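Stage III sporulation protein AF (Bacillus subtilis, PDB 6DCS) probably forms part of a sporulation-essential channel, to which its soluble region, this chain, would contribute a ring-building motif domain. Local coordinates at residues K25-R30 / T100-I105. Numbering follows the deposited sequence.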
loop_
_atom_site.group_PDB
_atom_site.type_symbol
_atom_site.label_atom_id
_atom_site.label_comp_id
_atom_site.label_asym_id
_atom_site.label_seq_id
_atom_site.Cartn_x
_atom_site.Cartn_y
_atom_site.Cartn_z
ATOM N N LYS A 25 -8.236 3.928 8.195
ATOM C CA LYS A 25 -9.691 3.857 8.184
ATOM C C LYS A 25 -10.233 4.271 6.823
ATOM O O LYS A 25 -10.921 3.489 6.160
ATOM C CB LYS A 25 -10.291 4.715 9.312
ATOM C CG LYS A 25 -10.743 3.885 10.530
ATOM C CD LYS A 25 -10.625 4.633 11.879
ATOM C CE LYS A 25 -9.946 3.767 12.969
ATOM N NZ LYS A 25 -9.756 4.470 14.279
ATOM N N LYS A 26 -9.875 5.476 6.368
ATOM C CA LYS A 26 -10.398 5.993 5.109
ATOM C C LYS A 26 -10.121 5.042 3.953
ATOM O O LYS A 26 -10.953 4.889 3.053
ATOM C CB LYS A 26 -9.804 7.356 4.810
ATOM C CG LYS A 26 -10.707 8.318 4.110
ATOM C CD LYS A 26 -11.750 8.921 5.046
ATOM C CE LYS A 26 -12.494 10.125 4.426
ATOM N NZ LYS A 26 -13.352 10.817 5.454
ATOM N N ALA A 27 -8.973 4.380 3.948
ATOM C CA ALA A 27 -8.786 3.382 2.909
ATOM C C ALA A 27 -9.763 2.233 3.097
ATOM O O ALA A 27 -10.493 1.871 2.166
ATOM C CB ALA A 27 -7.355 2.867 2.895
ATOM N N GLU A 28 -9.828 1.684 4.312
ATOM C CA GLU A 28 -10.698 0.542 4.560
ATOM C C GLU A 28 -12.122 0.779 4.078
ATOM O O GLU A 28 -12.814 -0.184 3.751
ATOM C CB GLU A 28 -10.700 0.187 6.048
ATOM C CG GLU A 28 -9.773 -0.953 6.378
ATOM C CD GLU A 28 -9.263 -0.897 7.809
ATOM O OE1 GLU A 28 -8.128 -1.387 8.062
ATOM O OE2 GLU A 28 -10.008 -0.380 8.678
ATOM N N GLU A 29 -12.565 2.034 4.005
ATOM C CA GLU A 29 -13.900 2.312 3.491
ATOM C C GLU A 29 -14.059 1.850 2.039
ATOM O O GLU A 29 -15.036 1.167 1.711
ATOM C CB GLU A 29 -14.194 3.798 3.637
ATOM C CG GLU A 29 -14.701 4.161 5.024
ATOM C CD GLU A 29 -15.426 5.502 5.028
ATOM O OE1 GLU A 29 -14.892 6.458 4.407
ATOM O OE2 GLU A 29 -16.542 5.586 5.614
ATOM N N ARG A 30 -13.100 2.170 1.159
ATOM C CA ARG A 30 -13.223 1.747 -0.237
ATOM C C ARG A 30 -12.799 0.297 -0.484
ATOM O O ARG A 30 -13.224 -0.302 -1.477
ATOM C CB ARG A 30 -12.418 2.673 -1.147
ATOM C CG ARG A 30 -13.184 3.937 -1.624
ATOM C CD ARG A 30 -13.946 4.652 -0.497
ATOM N NE ARG A 30 -14.296 6.044 -0.825
ATOM C CZ ARG A 30 -14.696 6.963 0.061
ATOM N NH1 ARG A 30 -14.811 6.643 1.347
ATOM N NH2 ARG A 30 -14.978 8.210 -0.336
ATOM N N THR A 100 -3.805 4.601 -7.938
ATOM C CA THR A 100 -4.679 5.714 -8.279
ATOM C C THR A 100 -5.901 5.785 -7.353
ATOM O O THR A 100 -6.290 6.863 -6.892
ATOM C CB THR A 100 -5.090 5.542 -9.728
ATOM O OG1 THR A 100 -5.472 4.177 -9.874
ATOM C CG2 THR A 100 -3.938 5.786 -10.663
ATOM N N GLN A 101 -6.521 4.643 -7.068
ATOM C CA GLN A 101 -7.660 4.640 -6.165
ATOM C C GLN A 101 -7.301 5.307 -4.848
ATOM O O GLN A 101 -8.035 6.175 -4.356
ATOM C CB GLN A 101 -8.143 3.210 -5.926
ATOM C CG GLN A 101 -9.512 2.872 -6.494
ATOM C CD GLN A 101 -10.062 1.534 -5.971
ATOM O OE1 GLN A 101 -9.754 0.458 -6.511
ATOM N NE2 GLN A 101 -10.892 1.602 -4.925
ATOM N N LEU A 102 -6.161 4.934 -4.260
ATOM C CA LEU A 102 -5.800 5.521 -2.978
ATOM C C LEU A 102 -5.378 6.978 -3.144
ATOM O O LEU A 102 -5.711 7.833 -2.314
ATOM C CB LEU A 102 -4.708 4.696 -2.323
ATOM C CG LEU A 102 -4.987 3.223 -2.061
ATOM C CD1 LEU A 102 -3.638 2.470 -1.924
ATOM C CD2 LEU A 102 -5.813 3.074 -0.824
ATOM N N ALA A 103 -4.662 7.278 -4.228
ATOM C CA ALA A 103 -4.381 8.665 -4.578
ATOM C C ALA A 103 -5.647 9.521 -4.513
ATOM O O ALA A 103 -5.694 10.538 -3.812
ATOM C CB ALA A 103 -3.774 8.724 -5.976
ATOM N N ASP A 104 -6.679 9.128 -5.256
ATOM C CA ASP A 104 -7.946 9.842 -5.214
ATOM C C ASP A 104 -8.509 9.884 -3.793
ATOM O O ASP A 104 -8.831 10.954 -3.272
ATOM C CB ASP A 104 -8.935 9.179 -6.185
ATOM C CG ASP A 104 -8.596 9.454 -7.656
ATOM O OD1 ASP A 104 -7.796 10.391 -7.921
ATOM O OD2 ASP A 104 -9.096 8.717 -8.549
ATOM N N ILE A 105 -8.645 8.721 -3.152
ATOM C CA ILE A 105 -9.287 8.665 -1.836
ATOM C C ILE A 105 -8.626 9.636 -0.865
ATOM O O ILE A 105 -9.303 10.390 -0.149
ATOM C CB ILE A 105 -9.216 7.239 -1.272
ATOM C CG1 ILE A 105 -10.007 6.276 -2.130
ATOM C CG2 ILE A 105 -9.726 7.226 0.173
ATOM C CD1 ILE A 105 -9.732 4.824 -1.792
#
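R30 lays its CB and CG against I105, while its flat guanidinium has the CB of E29 at its edge, in its plane. The guanidinium is held within its own segment by a salt bridge from R30 NH1 to E29 OE1, 3.1 Å long. What touches across the helices is the aliphatic root of the arginine: R30 CB lies 3.5 Å from I105 CD1, and R30 CG 3.6 Å from the same methyl. A bend at chi2 (46°) lets CB and CG stay against that methyl while the guanidinium lies beside E29, and the side chains of R30 and I105 lie alongside one another, running in opposite senses. The other branch of I105 reaches K26, its CG2 coming 3.9 Å from the backbone O of K26. I105 thus bridges K26 and R30, four residues apart, and an alanine here would probably open a gap beside K26 and leave the R30 methylenes without their apolar partner. Deeper in, A27 CB packs against L102 CD2 at 4.0 Å; A27 also touches V38 of strand 37-45. Beside the arginine, Q101 NE2 approaches R30 CB at 4.2 Å. The axes of segments 25-30 and 100-105 come within 10.3 Å, their N-to-C directions 124° apart, and A27 and L102 have the nearest CA atoms, 6.9 Å. Only 235 Å² is buried: a small, partly buried van der Waals contact without a cross-segment hydrogen bond, joining helices 11-30 and 81-106, which combine with a three-stranded mixed sheet in an alpha-beta-beta-alpha-beta order, as in the ring-building motif fold.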